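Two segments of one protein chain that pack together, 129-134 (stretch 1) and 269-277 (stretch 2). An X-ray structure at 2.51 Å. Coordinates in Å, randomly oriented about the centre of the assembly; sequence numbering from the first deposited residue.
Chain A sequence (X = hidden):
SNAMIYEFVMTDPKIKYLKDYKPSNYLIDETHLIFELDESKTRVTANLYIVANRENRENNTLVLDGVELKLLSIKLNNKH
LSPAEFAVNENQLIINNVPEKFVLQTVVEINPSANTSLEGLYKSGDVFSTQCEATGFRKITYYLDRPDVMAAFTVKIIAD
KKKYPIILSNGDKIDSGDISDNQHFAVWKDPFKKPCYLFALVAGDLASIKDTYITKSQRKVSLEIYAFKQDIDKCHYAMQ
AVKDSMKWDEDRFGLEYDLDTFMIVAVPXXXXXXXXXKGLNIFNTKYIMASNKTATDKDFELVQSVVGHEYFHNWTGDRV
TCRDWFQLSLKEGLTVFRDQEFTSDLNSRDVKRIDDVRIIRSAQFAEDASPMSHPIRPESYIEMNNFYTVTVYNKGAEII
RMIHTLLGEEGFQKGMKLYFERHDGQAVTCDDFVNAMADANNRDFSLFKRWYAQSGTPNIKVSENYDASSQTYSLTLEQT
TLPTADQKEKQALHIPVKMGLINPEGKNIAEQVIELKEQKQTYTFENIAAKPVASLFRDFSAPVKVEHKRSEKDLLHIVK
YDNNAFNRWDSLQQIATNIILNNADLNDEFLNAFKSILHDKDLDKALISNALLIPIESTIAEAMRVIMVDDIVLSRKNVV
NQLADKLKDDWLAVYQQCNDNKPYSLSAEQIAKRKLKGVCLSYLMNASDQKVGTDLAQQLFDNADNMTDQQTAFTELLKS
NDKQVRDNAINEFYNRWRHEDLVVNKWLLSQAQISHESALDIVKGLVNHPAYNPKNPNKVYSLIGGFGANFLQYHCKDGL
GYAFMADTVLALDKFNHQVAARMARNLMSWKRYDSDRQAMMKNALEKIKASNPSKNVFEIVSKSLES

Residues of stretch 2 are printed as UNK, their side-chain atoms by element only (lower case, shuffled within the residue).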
# COMPACT_ATOMS: atom_id res chain seq x y z
N SER A 129 10.21 -23.06 -2.29
CA SER A 129 9.62 -21.79 -2.68
C SER A 129 10.75 -20.81 -2.95
O SER A 129 11.83 -20.95 -2.39
CB SER A 129 8.71 -21.27 -1.56
OG SER A 129 8.51 -19.87 -1.65
N THR A 130 10.50 -19.82 -3.81
CA THR A 130 11.53 -18.85 -4.18
C THR A 130 11.13 -17.44 -3.81
O THR A 130 10.01 -17.17 -3.37
CB THR A 130 11.80 -18.87 -5.69
OG1 THR A 130 10.62 -18.45 -6.39
CG2 THR A 130 12.20 -20.26 -6.16
N GLN A 131 12.08 -16.53 -4.02
CA GLN A 131 11.85 -15.10 -3.97
C GLN A 131 13.04 -14.46 -4.66
O GLN A 131 14.17 -14.59 -4.19
CB GLN A 131 11.74 -14.61 -2.53
CG GLN A 131 11.74 -13.10 -2.37
CD GLN A 131 10.61 -12.43 -3.12
OE1 GLN A 131 9.49 -12.93 -3.16
NE2 GLN A 131 10.90 -11.28 -3.72
N CYS A 132 12.80 -13.80 -5.79
CA CYS A 132 13.89 -13.31 -6.63
C CYS A 132 13.98 -11.79 -6.76
O CYS A 132 15.00 -11.29 -7.22
CB CYS A 132 13.81 -13.98 -8.00
SG CYS A 132 14.02 -15.78 -7.92
N GLU A 133 12.96 -11.04 -6.36
CA GLU A 133 13.09 -9.58 -6.31
C GLU A 133 13.78 -9.21 -5.00
O GLU A 133 13.37 -9.70 -3.96
CB GLU A 133 11.73 -8.88 -6.40
CG GLU A 133 11.83 -7.35 -6.43
CD GLU A 133 10.50 -6.66 -6.68
OE1 GLU A 133 9.45 -7.24 -6.34
OE2 GLU A 133 10.51 -5.53 -7.21
N ALA A 134 14.81 -8.36 -5.03
CA ALA A 134 15.36 -7.73 -6.24
C ALA A 134 16.42 -8.59 -6.94
O ALA A 134 16.44 -8.68 -8.17
CB ALA A 134 15.95 -6.37 -5.89
N UNK A 269 3.75 -16.94 6.65
CA UNK A 269 4.96 -16.15 6.93
C UNK A 269 5.80 -15.80 5.69
O UNK A 269 7.02 -15.67 5.80
o UNK A 269 3.98 -16.88 9.50
o UNK A 269 5.45 -18.50 9.68
c UNK A 269 5.83 -16.88 7.97
c UNK A 269 5.03 -17.45 9.13
N UNK A 270 5.15 -15.63 4.54
CA UNK A 270 5.86 -15.24 3.32
C UNK A 270 6.34 -13.79 3.43
O UNK A 270 5.53 -12.86 3.49
c UNK A 270 6.72 -15.80 0.30
c UNK A 270 6.92 -14.36 -1.61
c UNK A 270 4.98 -15.42 2.08
c UNK A 270 5.86 -13.60 -1.14
c UNK A 270 5.24 -13.94 0.05
c UNK A 270 5.66 -15.05 0.78
c UNK A 270 7.35 -15.46 -0.89
N UNK A 271 7.65 -13.62 3.45
CA UNK A 271 8.30 -12.35 3.77
C UNK A 271 7.81 -11.15 2.94
O UNK A 271 7.44 -10.12 3.50
n UNK A 271 10.60 -11.50 5.69
c UNK A 271 10.59 -11.41 4.36
c UNK A 271 9.82 -12.48 3.61
o UNK A 271 11.16 -10.50 3.76
N UNK A 272 7.81 -11.29 1.62
CA UNK A 272 7.44 -10.17 0.74
C UNK A 272 5.99 -9.71 0.92
O UNK A 272 5.65 -8.59 0.55
c UNK A 272 7.71 -10.52 -0.72
N UNK A 273 5.14 -10.58 1.47
CA UNK A 273 3.72 -10.27 1.68
C UNK A 273 2.93 -10.69 0.46
O UNK A 273 1.99 -11.48 0.55
N UNK A 274 3.34 -10.15 -0.69
CA UNK A 274 2.81 -10.57 -1.98
C UNK A 274 3.87 -10.33 -3.05
O UNK A 274 4.66 -9.39 -2.94
c UNK A 274 1.54 -9.80 -2.30
N UNK A 275 3.90 -11.18 -4.08
CA UNK A 275 4.89 -11.02 -5.15
C UNK A 275 4.30 -11.35 -6.51
O UNK A 275 3.59 -12.35 -6.66
s UNK A 275 7.97 -10.11 -6.07
c UNK A 275 7.23 -11.76 -5.93
c UNK A 275 6.13 -11.88 -4.87
c UNK A 275 8.40 -10.05 -7.81
N UNK A 276 4.64 -10.53 -7.50
CA UNK A 276 3.99 -10.58 -8.81
C UNK A 276 4.62 -11.55 -9.80
O UNK A 276 4.63 -11.28 -11.01
o UNK A 276 6.82 -6.87 -9.64
c UNK A 276 3.97 -9.17 -9.44
c UNK A 276 5.31 -8.67 -9.96
c UNK A 276 5.96 -7.61 -9.09
o UNK A 276 5.64 -7.52 -7.88
N UNK A 277 5.14 -12.68 -9.33
CA UNK A 277 5.87 -13.58 -10.22
C UNK A 277 4.97 -13.97 -11.39
O UNK A 277 3.81 -14.31 -11.19
o UNK A 277 6.85 -14.92 -7.15
n UNK A 277 8.27 -13.76 -8.44
c UNK A 277 6.37 -14.83 -9.48
c UNK A 277 7.19 -14.50 -8.25

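Position 269 carries two carbons, the second bearing two oxygens. This short carboxylate is Asp-269. It is exposed, poorly ordered and out of reach of stretch 1.

Position 270 has one carbon followed by a ring of six carbons with no oxygen on it. Thr-130 O lies at the ring edge, 4.0 Å from one ring carbon. Gln-131 OE1 approaches obliquely, 3.3 Å from another. That is phenylalanine, Phe-270; the two carbons are CE1 and CZ. Its CA-to-CB bond points sideways, but the ring end comes nearer.

Position 271 has two carbons, the second bearing one oxygen and one nitrogen. This amide is Asn-271. It is exposed and makes no contact with stretch 1, although its CA-to-CB bond points toward it.

Position 272 has a single side-chain carbon, CB, 3.9 Å from Gln-131 OE1. It is Ala-272. The CA atoms of Gln-131 and Ala-272 are 8.1 Å apart, so the long glutamine side chain spans the gap between the backbones.

Position 273 has no side-chain atoms and is Gly-273. Its phi/psi of 90/-57 would jam a CB against the carbonyl O of Ala-272, which calls for glycine. It closes a type I turn begun at Phe-270, with Gly-273 N donating to Phe-270 O at 3.1 Å.

Position 274 again has one carbon and is Ala-274. Its CA-to-CB bond points away from stretch 1. It starts the short strand 274-275.

Position 275 has an unbranched chain of two carbons, a sulfur and a final carbon. The sulfur is 3.2 Å from Glu-133 OE1, and the second carbon is 3.8 Å from Gln-131 OE1. The thioether identifies Met-275. Its CA-to-CB bond points toward stretch 1.

Position 276 has three carbons, the third bearing two oxygens. One oxygen lies 4.1 Å from Glu-133 OE1. This is Glu-276, and that oxygen is OE1. Glu-276 OE2 is hydrogen-bonded elsewhere in the structure.

Position 277 has two carbons, the second bearing one oxygen and one nitrogen. The CA-to-CB bond points toward stretch 1, but the side-chain oxygen stays 5.2 Å from Gln-131 OE1. It is Asn-277.

The contact is small, burying 290 Å² in total, and no hydrogen bond crosses it. Gln-131 has the largest covered area, 62 Å². Its NE2 donates to Glu-133 O at 2.9 Å, within stretch 1, which helps hold the amide in place. Gln-131 OE1 meets carbon atoms of Phe-270, Ala-272 and Met-275. Packing, mostly of side chains, joins the stretches, with Thr-130 O at the Phe-270 ring edge. Glu-133 touches Met-275; its nearness to Glu-276 is a like-charge approach, not an attraction.

Stretch 2 269-277: DFNAGAMEN
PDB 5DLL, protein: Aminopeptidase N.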